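Local coordinates for protein exotoxin 5 (Staphylococcus aureus subsp. aureus COL, PDB 3R2I) that is of unknown function but is a secreted superantigen-like protein, probably acting on host immune factors as its staphylococcal relatives do, at residues I211-K214 and K218-I221; V123-D128 and S181-D186. All blocks are in the same frame, centred on the assembly; numbering follows the deposited sequence.

Interaction 1. Residues I211-K214 and K218-I221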
ATOM      1  N   ILE A 211       8.673  -7.194   5.853  1.00 23.67           N
ATOM      2  CA  ILE A 211       7.844  -6.889   6.997  1.00 22.06           C
ATOM      3  C   ILE A 211       7.796  -8.146   7.818  1.00 23.31           C
ATOM      4  O   ILE A 211       7.211  -9.133   7.390  1.00 23.41           O
ATOM      5  CB  ILE A 211       6.439  -6.553   6.578  1.00 22.77           C
ATOM      6  CG1 ILE A 211       6.471  -5.310   5.679  1.00 25.29           C
ATOM      7  CG2 ILE A 211       5.581  -6.358   7.806  1.00 20.78           C
ATOM      8  CD1 ILE A 211       5.197  -5.074   4.831  1.00 26.40           C
ATOM      9  N   ASN A 212       8.431  -8.116   8.986  1.00 23.26           N
ATOM     10  CA  ASN A 212       8.443  -9.261   9.861  1.00 25.51           C
ATOM     11  C   ASN A 212       7.314  -9.174  10.859  1.00 23.94           C
ATOM     12  O   ASN A 212       7.140  -8.154  11.488  1.00 22.61           O
ATOM     13  CB  ASN A 212       9.781  -9.332  10.580  1.00 25.58           C
ATOM     14  CG  ASN A 212      10.919  -9.537   9.629  1.00 27.63           C
ATOM     15  OD1 ASN A 212      11.718  -8.626   9.398  1.00 30.61           O
ATOM     16  ND2 ASN A 212      10.994 -10.717   9.050  1.00 21.38           N
ATOM     17  N   MET A 213       6.553 -10.251  10.972  1.00 25.49           N
ATOM     18  CA  MET A 213       5.430 -10.358  11.907  1.00 26.76           C
ATOM     19  C   MET A 213       5.896 -10.998  13.234  1.00 29.37           C
ATOM     20  O   MET A 213       6.831 -11.797  13.248  1.00 30.21           O
ATOM     21  CB  MET A 213       4.309 -11.208  11.286  1.00 26.34           C
ATOM     22  CG  MET A 213       3.920 -10.755   9.901  1.00 27.57           C
ATOM     23  SD  MET A 213       3.496  -8.994   9.847  1.00 25.70           S
ATOM     24  CE  MET A 213       1.973  -8.989  10.795  1.00 30.61           C
ATOM     25  N   LYS A 214       5.232 -10.676  14.341  1.00 31.96           N
ATOM     26  CA  LYS A 214       5.617 -11.225  15.652  1.00 36.47           C
ATOM     27  C   LYS A 214       5.592 -12.765  15.660  1.00 38.69           C
ATOM     28  O   LYS A 214       6.352 -13.393  16.390  1.00 39.68           O
ATOM     29  CB  LYS A 214       4.811 -10.577  16.777  1.00 36.72           C
ATOM     30  CG  LYS A 214       5.153  -9.087  16.926  1.00 37.59           C
ATOM     31  CD  LYS A 214       4.350  -8.396  18.052  1.00 43.77           C
ATOM     32  CE  LYS A 214       4.699  -6.914  18.148  1.00 44.67           C
ATOM     33  NZ  LYS A 214       3.780  -6.184  19.085  1.00 47.74           N
ATOM     34  N   LYS A 218       6.544 -13.465   7.520  1.00 38.16           N
ATOM     35  CA  LYS A 218       6.960 -12.210   6.915  1.00 36.99           C
ATOM     36  C   LYS A 218       6.384 -11.971   5.537  1.00 34.82           C
ATOM     37  O   LYS A 218       5.938 -12.903   4.884  1.00 36.00           O
ATOM     38  CB  LYS A 218       8.475 -12.137   6.859  1.00 37.84           C
ATOM     39  CG  LYS A 218       9.120 -13.245   6.112  1.00 42.36           C
ATOM     40  CD  LYS A 218      10.618 -13.103   6.262  1.00 49.86           C
ATOM     41  CE  LYS A 218      11.384 -14.138   5.434  1.00 54.72           C
ATOM     42  NZ  LYS A 218      12.839 -13.736   5.324  1.00 57.13           N
ATOM     43  N   HIS A 219       6.385 -10.709   5.121  1.00 31.28           N
ATOM     44  CA  HIS A 219       5.921 -10.328   3.810  1.00 30.03           C
ATOM     45  C   HIS A 219       7.101  -9.693   3.097  1.00 29.68           C
ATOM     46  O   HIS A 219       7.650  -8.695   3.571  1.00 30.08           O
ATOM     47  CB  HIS A 219       4.783  -9.309   3.907  1.00 29.36           C
ATOM     48  CG  HIS A 219       3.631  -9.764   4.746  1.00 30.37           C
ATOM     49  ND1 HIS A 219       2.598 -10.525   4.241  1.00 35.95           N
ATOM     50  CD2 HIS A 219       3.346  -9.571   6.058  1.00 32.59           C
ATOM     51  CE1 HIS A 219       1.731 -10.792   5.208  1.00 36.21           C
ATOM     52  NE2 HIS A 219       2.160 -10.224   6.322  1.00 35.16           N
ATOM     53  N   GLU A 220       7.512 -10.285   1.984  1.00 29.00           N
ATOM     54  CA  GLU A 220       8.603  -9.769   1.167  1.00 29.13           C
ATOM     55  C   GLU A 220       8.117  -9.126  -0.139  1.00 25.53           C
ATOM     56  O   GLU A 220       7.383  -9.733  -0.915  1.00 25.25           O
ATOM     57  CB  GLU A 220       9.591 -10.864   0.771  1.00 30.00           C
ATOM     58  CG  GLU A 220      10.373 -11.439   1.938  1.00 39.43           C
ATOM     59  CD  GLU A 220      11.549 -12.300   1.484  1.00 44.73           C
ATOM     60  OE1 GLU A 220      12.144 -12.029   0.387  1.00 45.30           O
ATOM     61  OE2 GLU A 220      11.869 -13.223   2.259  1.00 52.59           O
ATOM     62  N   ILE A 221       8.654  -7.949  -0.411  1.00 22.75           N
ATOM     63  CA  ILE A 221       8.308  -7.172  -1.573  1.00 21.16           C
ATOM     64  C   ILE A 221       9.582  -6.855  -2.341  1.00 21.46           C
ATOM     65  O   ILE A 221      10.531  -6.299  -1.773  1.00 22.26           O
ATOM     66  CB  ILE A 221       7.678  -5.859  -1.146  1.00 19.30           C
ATOM     67  CG1 ILE A 221       6.381  -6.108  -0.344  1.00 19.16           C
ATOM     68  CG2 ILE A 221       7.375  -4.978  -2.399  1.00 20.90           C
ATOM     69  CD1 ILE A 221       5.834  -4.872   0.363  1.00 15.05           C
TER
HETATM   70  O   HOH W   1      13.500 -12.020   8.040  1.00 37.80           O

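Interaction 2. Residues V123-D128 and S181-D186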
ATOM      1  N   VAL A 123      -4.721   4.464  -4.348  1.00 18.57           N
ATOM      2  CA  VAL A 123      -3.617   4.949  -5.153  1.00 19.19           C
ATOM      3  C   VAL A 123      -4.158   4.871  -6.561  1.00 20.36           C
ATOM      4  O   VAL A 123      -4.686   3.848  -6.958  1.00 20.44           O
ATOM      5  CB  VAL A 123      -2.431   4.027  -5.083  1.00 20.15           C
ATOM      6  CG1 VAL A 123      -1.372   4.490  -6.119  1.00 21.36           C
ATOM      7  CG2 VAL A 123      -1.895   3.986  -3.665  1.00 19.85           C
ATOM      8  N   PRO A 124      -4.012   5.927  -7.340  1.00 21.56           N
ATOM      9  CA  PRO A 124      -4.620   5.766  -8.649  1.00 22.66           C
ATOM     10  C   PRO A 124      -3.852   4.967  -9.667  1.00 23.31           C
ATOM     11  O   PRO A 124      -2.651   5.149  -9.822  1.00 23.28           O
ATOM     12  CB  PRO A 124      -4.694   7.215  -9.171  1.00 24.52           C
ATOM     13  CG  PRO A 124      -3.633   7.937  -8.415  1.00 24.27           C
ATOM     14  CD  PRO A 124      -3.635   7.325  -7.064  1.00 22.27           C
ATOM     15  N   GLU A 125      -4.556   4.135 -10.389  1.00 22.83           N
ATOM     16  CA  GLU A 125      -4.037   3.497 -11.559  1.00 22.12           C
ATOM     17  C   GLU A 125      -4.290   4.365 -12.768  1.00 22.38           C
ATOM     18  O   GLU A 125      -3.602   4.301 -13.739  1.00 21.71           O
ATOM     19  CB  GLU A 125      -4.661   2.132 -11.727  1.00 21.50           C
ATOM     20  CG  GLU A 125      -4.597   1.236 -10.513  1.00 21.97           C
ATOM     21  CD  GLU A 125      -3.210   0.684 -10.194  1.00 23.56           C
ATOM     22  OE1 GLU A 125      -2.384   0.644 -11.045  1.00 24.32           O
ATOM     23  OE2 GLU A 125      -2.938   0.297  -9.077  1.00 21.99           O
ATOM     24  N   LEU A 126      -5.311   5.171 -12.649  1.00 24.29           N
ATOM     25  CA  LEU A 126      -5.751   6.126 -13.621  1.00 23.72           C
ATOM     26  C   LEU A 126      -6.582   7.120 -12.844  1.00 22.46           C
ATOM     27  O   LEU A 126      -7.232   6.775 -11.915  1.00 21.09           O
ATOM     28  CB  LEU A 126      -6.595   5.434 -14.682  1.00 25.93           C
ATOM     29  CG  LEU A 126      -7.313   6.088 -15.839  1.00 27.02           C
ATOM     30  CD1 LEU A 126      -7.486   5.091 -16.937  1.00 23.24           C
ATOM     31  CD2 LEU A 126      -8.613   6.615 -15.429  1.00 21.10           C
ATOM     32  N   ILE A 127      -6.529   8.366 -13.240  1.00 22.34           N
ATOM     33  CA  ILE A 127      -7.474   9.342 -12.785  1.00 23.41           C
ATOM     34  C   ILE A 127      -8.296   9.754 -13.973  1.00 25.42           C
ATOM     35  O   ILE A 127      -7.743  10.089 -14.965  1.00 25.82           O
ATOM     36  CB  ILE A 127      -6.810  10.561 -12.177  1.00 23.90           C
ATOM     37  CG1 ILE A 127      -5.786  10.151 -11.126  1.00 24.06           C
ATOM     38  CG2 ILE A 127      -7.845  11.549 -11.747  1.00 20.63           C
ATOM     39  CD1 ILE A 127      -5.206  11.189 -10.330  1.00 27.03           C
ATOM     40  N   ASP A 128      -9.613   9.714 -13.879  1.00 26.48           N
ATOM     41  CA  ASP A 128     -10.386  10.016 -15.094  1.00 27.51           C
ATOM     42  C   ASP A 128     -10.546  11.517 -15.415  1.00 27.78           C
ATOM     43  O   ASP A 128     -10.029  12.396 -14.713  1.00 28.48           O
ATOM     44  CB  ASP A 128     -11.719   9.226 -15.167  1.00 27.08           C
ATOM     45  CG  ASP A 128     -12.811   9.766 -14.273  1.00 29.80           C
ATOM     46  OD1 ASP A 128     -12.774  10.939 -13.835  1.00 29.06           O
ATOM     47  OD2 ASP A 128     -13.763   8.988 -14.054  1.00 30.79           O
ATOM     48  N   SER A 181      -3.401  -2.603   5.125  1.00 22.95           N
ATOM     49  CA  SER A 181      -3.196  -3.407   3.928  1.00 21.50           C
ATOM     50  C   SER A 181      -1.741  -3.396   3.559  1.00 20.05           C
ATOM     51  O   SER A 181      -1.022  -2.410   3.794  1.00 17.72           O
ATOM     52  CB  SER A 181      -3.992  -2.881   2.728  1.00 21.57           C
ATOM     53  OG  SER A 181      -3.606  -1.572   2.387  1.00 21.48           O
ATOM     54  N   LEU A 182      -1.306  -4.502   2.975  1.00 19.13           N
ATOM     55  CA  LEU A 182       0.048  -4.594   2.485  1.00 19.07           C
ATOM     56  C   LEU A 182       0.256  -3.472   1.421  1.00 18.79           C
ATOM     57  O   LEU A 182       1.328  -2.891   1.320  1.00 19.50           O
ATOM     58  CB  LEU A 182       0.262  -5.983   1.885  1.00 19.68           C
ATOM     59  CG  LEU A 182       1.633  -6.271   1.289  1.00 18.72           C
ATOM     60  CD1 LEU A 182       2.754  -6.192   2.362  1.00 13.87           C
ATOM     61  CD2 LEU A 182       1.588  -7.632   0.679  1.00 13.10           C
ATOM     62  N   LYS A 183      -0.800  -3.169   0.664  1.00 16.86           N
ATOM     63  CA  LYS A 183      -0.786  -2.142  -0.349  1.00 15.75           C
ATOM     64  C   LYS A 183      -0.310  -0.868   0.271  1.00 16.63           C
ATOM     65  O   LYS A 183       0.482  -0.157  -0.300  1.00 15.59           O
ATOM     66  CB  LYS A 183      -2.226  -1.871  -0.872  1.00 16.01           C
ATOM     67  CG  LYS A 183      -2.364  -0.820  -2.010  1.00 12.21           C
ATOM     68  CD  LYS A 183      -3.809  -0.500  -2.249  1.00 13.31           C
ATOM     69  CE  LYS A 183      -4.069   0.518  -3.326  1.00 17.61           C
ATOM     70  NZ  LYS A 183      -3.554   0.104  -4.690  1.00 21.01           N
ATOM     71  N   GLU A 184      -0.838  -0.551   1.446  1.00 19.61           N
ATOM     72  CA  GLU A 184      -0.479   0.724   2.091  1.00 19.76           C
ATOM     73  C   GLU A 184       0.956   0.768   2.537  1.00 18.47           C
ATOM     74  O   GLU A 184       1.643   1.770   2.380  1.00 17.68           O
ATOM     75  CB  GLU A 184      -1.429   1.009   3.255  1.00 20.80           C
ATOM     76  CG  GLU A 184      -1.027   2.216   4.127  1.00 21.05           C
ATOM     77  CD  GLU A 184      -2.160   2.705   5.019  1.00 26.32           C
ATOM     78  OE1 GLU A 184      -3.330   2.244   4.854  1.00 28.77           O
ATOM     79  OE2 GLU A 184      -1.869   3.586   5.865  1.00 28.48           O
ATOM     80  N   LEU A 185       1.408  -0.316   3.147  1.00 20.68           N
ATOM     81  CA  LEU A 185       2.782  -0.379   3.631  1.00 19.91           C
ATOM     82  C   LEU A 185       3.751  -0.261   2.461  1.00 18.88           C
ATOM     83  O   LEU A 185       4.697   0.526   2.488  1.00 21.31           O
ATOM     84  CB  LEU A 185       3.009  -1.663   4.387  1.00 20.09           C
ATOM     85  CG  LEU A 185       2.112  -1.790   5.594  1.00 23.46           C
ATOM     86  CD1 LEU A 185       2.371  -3.114   6.285  1.00 21.27           C
ATOM     87  CD2 LEU A 185       2.275  -0.597   6.565  1.00 21.75           C
ATOM     88  N   ASP A 186       3.499  -1.040   1.428  1.00 18.51           N
ATOM     89  CA  ASP A 186       4.311  -1.011   0.226  1.00 18.64           C
ATOM     90  C   ASP A 186       4.382   0.401  -0.365  1.00 18.25           C
ATOM     91  O   ASP A 186       5.448   0.908  -0.715  1.00 17.71           O
ATOM     92  CB  ASP A 186       3.685  -1.954  -0.794  1.00 19.60           C
ATOM     93  CG  ASP A 186       4.348  -1.885  -2.189  1.00 20.15           C
ATOM     94  OD1 ASP A 186       3.631  -1.462  -3.143  1.00 17.79           O
ATOM     95  OD2 ASP A 186       5.536  -2.273  -2.334  1.00 15.56           O
TER
HETATM   96  O   HOH W   2      -4.419   1.272  -7.068  1.00 15.61           O

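Interaction 1. Residues I211-K214 and K218-I221
Ile211 and His219 face each other as an antiparallel hydrogen-bonded pair. Ile211 N gives its hydrogen to His219 O at 2.9 Å, and the bond is nearly straight, 174° at the hydrogen. His219 N returns a bond of 2.9 Å to Ile211 O at 159°. The same Ile211 O also receives a CA-H...O contact from Lys218 CA at 3.1 Å. The close packing lies on the face that carries Ile211, Met213 and His219. There Ile211 CB meets His219 CB at 4.2 Å. Met213 CG lies beside the backbone N, and the bend at chi2 (-54°) brings the sulfur to the imidazole. Met213 SD lies 3.8 Å from His219 CD2, at the ring edge and near the ring plane, so this Met-aromatic contact does not use the ring face.

The two strands, 207-213 and 218-222, form a beta hairpin of the beta-grasp domain. Strand 218-222 is the outermost strand of its sheet within the chain. Helix 182-197 packs against the face that carries Ile211.

The other face is looser and wetter. Asn212 and Lys218 form the non-hydrogen-bonded pair, and their side chains run side by side in the same direction. Asn212 ND2 rests against the aliphatic part of Lys218, 3.6 Å from its CB. A water accepts from Asn212 ND2 at 3.0 Å and also from Lys218 NZ. Asn212 OD1 turns to Asn243 ND2 on strand 241-248. Lys218 NZ forms a salt bridge along its own strand to Glu220 OE2, and the hydrogen bond within it is weak. Glu220 OE1 pairs with Arg208.

Interaction 2. Residues V123-D128 and S181-D186
Val123 and Lys183 meet where the OB-fold domain faces the first turn of helix 182-197 of the beta-grasp domain. The two side chains lie at a slant to each other. Lys183 reaches across from the helix with CG trans to its backbone N (chi1 -178°). Its chain stays extended to CE and then turns at chi4 (60°). On the other side, Val123 CG2 sits beside its own backbone N, opposite the carbonyl carbon, and meets the lysine. Lys183 CE comes to 4.1 Å from Val123 CG2, and NZ passes beside Val123 CB. The contact is light: Val123 lies beside the last carbon and the nitrogen of the buried lysine.

The ammonium end is held by polar partners. Lys183 NZ donates to Val136 O on strand 133-141. Glu125 bends its carboxylate toward the same place, but OE2 stays 4.4 Å from Lys183 NZ, too far for a salt bridge. The nearby opposite charges may still steady one another. Glu125 OE1 pairs with Lys226, and OE2 bonds to Tyr66 OH.

One water links the two segments. It accepts from Lys183 NZ at 2.8 Å. It donates to Val123 O at 2.6 Å. Its other hydrogen goes to Glu125 OE2 at 2.7 Å.

Helix 182-197 connects the two contacts. Its opening turn sends Lys183 to the OB-fold side in interaction 2, while Leu182 and Leu185 pack on the hairpin of interaction 1. Ile211 CD1 lies 3.6 Å from Leu182 CD1 and 3.7 Å from Leu185 CD1. Ile221 also touches the helix, with CG2 at 3.3 Å from Asp186 OD2. The centres of the two contacts are about 19 Å apart. Interaction 1 is local, with three residues between its segments. Interaction 2 joins parts of the chain 53 residues apart and bridges the two domains. Along the chain the two follow in series: interaction 2 closes before interaction 1 opens.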